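Local coordinates for protein UDP-L-Rhamnose Synthase (Acanthamoeba polyphaga mimivirus, PDB 7JID) that probably carries out the NADPH-dependent reduction that yields UDP-L-rhamnose, binding NADP and UDP-rhamnose on an RmlD-like Rossmann scaffold, at residues Met192-Gln197 against Arg282-Lys287; Leu228-Asp233 against Asp276-Ile281. All coordinates share one frame; numbering follows the deposited sequence. Where two conformers were deposited one is given.

Contact 1: Met192-Gln197 against Arg282-Lys287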
loop_
_atom_site.group_PDB
_atom_site.type_symbol
_atom_site.label_atom_id
_atom_site.label_comp_id
_atom_site.label_asym_id
_atom_site.label_seq_id
_atom_site.Cartn_x
_atom_site.Cartn_y
_atom_site.Cartn_z
ATOM N N MET A 192 15.377 -3.023 -20.399
ATOM C CA MET A 192 15.502 -1.568 -20.160
ATOM C C MET A 192 14.652 -0.806 -21.170
ATOM O O MET A 192 14.325 -1.360 -22.175
ATOM C CB MET A 192 16.951 -1.073 -20.219
ATOM C CG MET A 192 17.936 -2.013 -19.586
ATOM S SD MET A 192 19.524 -1.185 -19.330
ATOM C CE MET A 192 20.476 -2.515 -18.539
ATOM N N THR A 193 14.376 0.449 -20.857
ATOM C CA THR A 193 13.473 1.341 -21.622
ATOM C C THR A 193 14.273 2.518 -22.158
ATOM O O THR A 193 14.757 3.311 -21.355
ATOM C CB THR A 193 12.349 1.863 -20.730
ATOM O OG1 THR A 193 11.591 0.770 -20.208
ATOM C CG2 THR A 193 11.365 2.728 -21.493
ATOM N N ILE A 194 14.389 2.637 -23.494
ATOM C CA ILE A 194 14.969 3.843 -24.113
ATOM C C ILE A 194 13.849 4.868 -24.305
ATOM O O ILE A 194 12.970 4.640 -25.132
ATOM C CB ILE A 194 15.715 3.541 -25.419
ATOM C CG1 ILE A 194 16.857 2.538 -25.154
ATOM C CG2 ILE A 194 16.221 4.865 -25.971
ATOM C CD1 ILE A 194 17.510 2.062 -26.384
ATOM N N LEU A 195 13.833 5.903 -23.467
ATOM C CA LEU A 195 12.670 6.821 -23.420
ATOM C C LEU A 195 12.571 7.596 -24.734
ATOM O O LEU A 195 11.452 7.841 -25.151
ATOM C CB LEU A 195 12.802 7.768 -22.220
ATOM C CG LEU A 195 12.544 7.142 -20.858
ATOM C CD1 LEU A 195 12.793 8.160 -19.762
ATOM C CD2 LEU A 195 11.136 6.578 -20.750
ATOM N N ASP A 196 13.690 7.930 -25.381
ATOM C CA ASP A 196 13.618 8.660 -26.671
ATOM C C ASP A 196 12.794 7.853 -27.684
ATOM O O ASP A 196 12.032 8.431 -28.432
ATOM C CB ASP A 196 15.002 9.005 -27.196
ATOM C CG ASP A 196 15.820 9.763 -26.191
ATOM O OD1 ASP A 196 15.850 11.012 -26.281
ATOM O OD2 ASP A 196 16.446 9.124 -25.322
ATOM N N GLN A 197 12.922 6.533 -27.666
ATOM C CA GLN A 197 12.234 5.621 -28.591
ATOM C C GLN A 197 10.816 5.313 -28.124
ATOM O O GLN A 197 9.917 5.130 -28.994
ATOM C CB GLN A 197 13.089 4.360 -28.761
ATOM C CG GLN A 197 14.354 4.667 -29.529
ATOM C CD GLN A 197 15.380 3.566 -29.451
ATOM O OE1 GLN A 197 15.044 2.441 -29.087
ATOM N NE2 GLN A 197 16.620 3.907 -29.794
ATOM N N ARG A 282 22.975 1.019 -29.219
ATOM C CA ARG A 282 23.992 1.426 -30.224
ATOM C C ARG A 282 23.616 2.806 -30.764
ATOM O O ARG A 282 24.506 3.692 -30.837
ATOM C CB ARG A 282 24.060 0.438 -31.387
ATOM C CG ARG A 282 25.064 0.845 -32.459
ATOM C CD ARG A 282 25.325 -0.275 -33.440
ATOM N NE ARG A 282 25.544 -1.552 -32.768
ATOM C CZ ARG A 282 24.691 -2.566 -32.723
ATOM N NH1 ARG A 282 25.029 -3.665 -32.083
ATOM N NH2 ARG A 282 23.524 -2.493 -33.332
ATOM N N GLU A 283 22.347 2.973 -31.109
ATOM C CA GLU A 283 21.830 4.255 -31.660
ATOM C C GLU A 283 22.060 5.337 -30.611
ATOM O O GLU A 283 22.688 6.380 -30.953
ATOM C CB GLU A 283 20.390 4.126 -32.163
ATOM C CG GLU A 283 19.797 5.467 -32.601
ATOM C CD GLU A 283 18.418 5.438 -33.249
ATOM O OE1 GLU A 283 17.974 4.358 -33.683
ATOM O OE2 GLU A 283 17.774 6.512 -33.310
ATOM N N VAL A 284 21.605 5.131 -29.369
ATOM C CA VAL A 284 21.722 6.131 -28.268
ATOM C C VAL A 284 23.176 6.530 -28.077
ATOM O O VAL A 284 23.454 7.752 -27.999
ATOM C CB VAL A 284 21.097 5.582 -26.962
ATOM C CG1 VAL A 284 21.484 6.346 -25.696
ATOM C CG2 VAL A 284 19.592 5.546 -27.105
ATOM N N VAL A 285 24.069 5.566 -27.888
ATOM C CA VAL A 285 25.504 5.854 -27.613
ATOM C C VAL A 285 26.101 6.632 -28.798
ATOM O O VAL A 285 26.893 7.563 -28.526
ATOM C CB VAL A 285 26.285 4.566 -27.318
ATOM C CG1 VAL A 285 27.789 4.818 -27.262
ATOM C CG2 VAL A 285 25.792 3.963 -26.011
ATOM N N SER A 286 25.741 6.294 -30.031
ATOM C CA SER A 286 26.306 6.963 -31.243
ATOM C C SER A 286 25.998 8.467 -31.203
ATOM O O SER A 286 26.858 9.262 -31.672
ATOM C CB SER A 286 25.826 6.308 -32.513
ATOM O OG SER A 286 24.488 6.667 -32.838
ATOM N N LYS A 287 24.877 8.854 -30.576
ATOM C CA LYS A 287 24.337 10.238 -30.582
ATOM C C LYS A 287 24.722 11.003 -29.309
ATOM O O LYS A 287 24.476 12.222 -29.269
ATOM C CB LYS A 287 22.820 10.193 -30.724
ATOM C CG LYS A 287 22.346 9.638 -32.055
ATOM C CD LYS A 287 20.865 9.403 -32.131
ATOM C CE LYS A 287 20.427 8.976 -33.513
ATOM N NZ LYS A 287 18.965 9.136 -33.670
HETATM O O HOH W 1 17.573 7.063 -30.633
#
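The apolar part of the contact is a methyl-to-methyl meeting: Ile-194 CG2 lies 3.6 Å from Val-284 CG2, and the two side chains run past each other in opposite senses. With CG1 of Ile-194 set beside its backbone N (chi1 -59°) and the chain extended, CD1 comes to the same valine methyl at 4.1 Å. Val-284 CG2 thus meets both methyl ends of the isoleucine.

The polar part is indirect. Gln-197 NE2 stays 4.1 Å from Glu-283 OE1, and the amide and carboxylate planes are turned 44° apart. One water bridges them, donating to Glu-283 OE2 at 2.7 Å and accepting a weak bond from Gln-197 NE2 at 3.4 Å. Lys-287 NZ reaches Glu-283 OE2 in a 2.9 Å salt bridge on its anti side, tilted 27° out of the carboxylate plane, so this oxygen has two partners and its negative charge is probably partly offset. Asn-218 is a second-shell partner: its ND2 bonds Gln-197 OE1, which probably holds the amide with NE2 turned to the water, and its OD1 accepts from the backbone N of Ile-194.

Ile-194 is the N-cap residue of helix 195-207, which belongs to the crossover between the parallel strands 157-162 and 212-215. The C-terminal helix 277-287 packs against the start of that helix, on the flank of the Rossmann fold.

Contact 2: Leu228-Asp233 against Asp276-Ile281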
loop_
_atom_site.group_PDB
_atom_site.type_symbol
_atom_site.label_atom_id
_atom_site.label_comp_id
_atom_site.label_asym_id
_atom_site.label_seq_id
_atom_site.Cartn_x
_atom_site.Cartn_y
_atom_site.Cartn_z
ATOM N N LEU A 228 28.701 -0.213 -21.487
ATOM C CA LEU A 228 29.975 0.511 -21.262
ATOM C C LEU A 228 30.911 0.150 -22.416
ATOM O O LEU A 228 31.663 1.005 -22.803
ATOM C CB LEU A 228 30.557 0.166 -19.894
ATOM C CG LEU A 228 29.725 0.740 -18.756
ATOM C CD1 LEU A 228 30.089 0.088 -17.440
ATOM C CD2 LEU A 228 29.847 2.259 -18.697
ATOM N N SER A 229 30.904 -1.105 -22.854
ATOM C CA SER A 229 31.716 -1.546 -24.033
ATOM C C SER A 229 31.345 -0.731 -25.297
ATOM O O SER A 229 32.258 -0.341 -26.057
ATOM C CB SER A 229 31.618 -3.025 -24.239
ATOM O OG SER A 229 32.222 -3.737 -23.177
ATOM N N LEU A 230 30.066 -0.442 -25.561
ATOM C CA LEU A 230 29.717 0.421 -26.722
ATOM C C LEU A 230 30.254 1.831 -26.546
ATOM O O LEU A 230 30.739 2.408 -27.526
ATOM C CB LEU A 230 28.214 0.460 -26.899
ATOM C CG LEU A 230 27.604 -0.799 -27.486
ATOM C CD1 LEU A 230 26.093 -0.742 -27.367
ATOM C CD2 LEU A 230 28.036 -0.973 -28.947
ATOM N N ILE A 231 30.157 2.388 -25.342
ATOM C CA ILE A 231 30.651 3.770 -25.125
ATOM C C ILE A 231 32.159 3.761 -25.381
ATOM O O ILE A 231 32.651 4.661 -26.078
ATOM C CB ILE A 231 30.289 4.231 -23.709
ATOM C CG1 ILE A 231 28.779 4.418 -23.589
ATOM C CG2 ILE A 231 31.090 5.462 -23.350
ATOM C CD1 ILE A 231 28.271 4.594 -22.167
ATOM N N ARG A 232 32.845 2.738 -24.890
ATOM C CA ARG A 232 34.306 2.624 -25.068
ATOM C C ARG A 232 34.630 2.512 -26.563
ATOM O O ARG A 232 35.480 3.289 -27.068
ATOM C CB ARG A 232 34.849 1.402 -24.340
ATOM C CG ARG A 232 36.349 1.166 -24.494
ATOM C CD ARG A 232 36.728 -0.215 -23.982
ATOM N NE ARG A 232 36.049 -1.216 -24.780
ATOM C CZ ARG A 232 35.667 -2.413 -24.375
ATOM N NH1 ARG A 232 35.851 -2.808 -23.123
ATOM N NH2 ARG A 232 35.029 -3.198 -25.226
ATOM N N ASP A 233 33.963 1.587 -27.239
ATOM C CA ASP A 233 34.299 1.185 -28.629
ATOM C C ASP A 233 33.827 2.225 -29.649
ATOM O O ASP A 233 34.430 2.257 -30.741
ATOM C CB ASP A 233 33.728 -0.194 -28.924
ATOM C CG ASP A 233 34.420 -1.272 -28.123
ATOM O OD1 ASP A 233 35.538 -1.027 -27.653
ATOM O OD2 ASP A 233 33.867 -2.364 -28.012
ATOM N N ASP A 276 15.093 -3.665 -30.879
ATOM C CA ASP A 276 15.694 -4.464 -29.782
ATOM C C ASP A 276 16.644 -3.543 -29.020
ATOM O O ASP A 276 17.165 -2.525 -29.555
ATOM C CB ASP A 276 16.399 -5.706 -30.292
ATOM C CG ASP A 276 17.699 -5.346 -30.962
ATOM O OD1 ASP A 276 18.685 -5.169 -30.231
ATOM O OD2 ASP A 276 17.745 -5.246 -32.238
ATOM N N ILE A 277 16.817 -3.822 -27.727
ATOM C CA ILE A 277 17.567 -2.946 -26.806
ATOM C C ILE A 277 19.017 -2.717 -27.296
ATOM O O ILE A 277 19.564 -1.611 -27.105
ATOM C CB ILE A 277 17.518 -3.514 -25.369
ATOM C CG1 ILE A 277 18.185 -2.594 -24.365
ATOM C CG2 ILE A 277 18.110 -4.913 -25.278
ATOM C CD1 ILE A 277 17.566 -1.221 -24.307
ATOM N N LEU A 278 19.684 -3.702 -27.892
ATOM C CA LEU A 278 21.106 -3.498 -28.302
ATOM C C LEU A 278 21.197 -2.585 -29.546
ATOM O O LEU A 278 22.004 -1.602 -29.531
ATOM C CB LEU A 278 21.801 -4.852 -28.500
ATOM C CG LEU A 278 23.304 -4.679 -28.705
ATOM C CD1 LEU A 278 23.950 -4.117 -27.454
ATOM C CD2 LEU A 278 23.970 -6.005 -29.042
ATOM N N THR A 279 20.356 -2.795 -30.546
ATOM C CA THR A 279 20.209 -1.858 -31.692
ATOM C C THR A 279 19.894 -0.471 -31.133
ATOM O O THR A 279 20.576 0.499 -31.536
ATOM C CB THR A 279 19.151 -2.317 -32.689
ATOM O OG1 THR A 279 19.460 -3.631 -33.167
ATOM C CG2 THR A 279 19.029 -1.359 -33.850
ATOM N N GLY A 280 18.957 -0.374 -30.183
ATOM C CA GLY A 280 18.559 0.922 -29.633
ATOM C C GLY A 280 19.679 1.571 -28.865
ATOM O O GLY A 280 19.881 2.787 -29.012
ATOM N N ILE A 281 20.432 0.839 -28.040
ATOM C CA ILE A 281 21.563 1.402 -27.247
ATOM C C ILE A 281 22.657 1.834 -28.222
ATOM O O ILE A 281 23.263 2.898 -27.980
ATOM C CB ILE A 281 22.128 0.376 -26.241
ATOM C CG1 ILE A 281 21.131 0.073 -25.127
ATOM C CG2 ILE A 281 23.457 0.853 -25.659
ATOM C CD1 ILE A 281 20.848 1.223 -24.228
#
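Leu-230 carries the whole contact through one methyl: its CD1 lies 3.5 Å from Ile-281 CG2 and 4.0 Å from Leu-278 CD1. The leucine crosses both partners at a slant and comes to two residues of helix 277-287 three positions apart. The partners are presented differently. Ile-281 points its CB at helix 224-234 and offers the short CG2 branch, while CG1 swings beside the backbone N and carries CD1 away from Leu-230; the isoleucine also touches Ile-166. Leu-278 starts out pointing neither at the facing helix nor away from it; with CG trans to the backbone N (chi1 -171°), the side chain bends round until CD1 reaches Leu-230.

Hydrogen bonds and charges stay within each segment. At the start of helix 277-287, Asp-276 is the N-cap: its OD1 accepts from Thr-279 N at 2.9 Å in a nearly straight bond of 172°, above the carboxylate plane, while Thr-279 OG1 donates to OD2 at 2.5 Å on the syn side. Both carboxylate oxygens are therefore held by one residue, and the helix N-terminus should further stabilise the negative charge. On helix 224-234, Arg-232 grips Asp-233 side-on, NE to OD1 at 2.9 Å and NH2 to OD2 at 3.1 Å, both oxygens close to the guanidinium plane. One guanidinium face lies over Ser-229 CA, off toward the rim.

Leu-228 and Ile-231 turn to helix 175-181 instead. Between these two segments the contact is made by aliphatic side chains, which set spacing but little direction, while Asp-276 caps one helix and Arg-232 and Asp-233 pair on the surface of the other.

Helix 277-287 serves both contacts, with side chains from along its length reaching both sides. Their centres lie about 8 Å apart and they touch, Ile-194 CD1 packing 3.3 Å from Gly-280 C and Val-285 CG1 3.7 Å from Ile-231 CA. Both are partly buried, but contact 1 is nearer the middle of the chain, about 15 Å from its centre against about 20 Å for contact 2. Contact 1 combines a buried isoleucine-valine pair with a water-bridged glutamine-glutamate pair, whereas the cross-helix part of contact 2 is wholly aliphatic. Together they wedge the C-terminal helix between helix 224-234 and the start of helix 195-207.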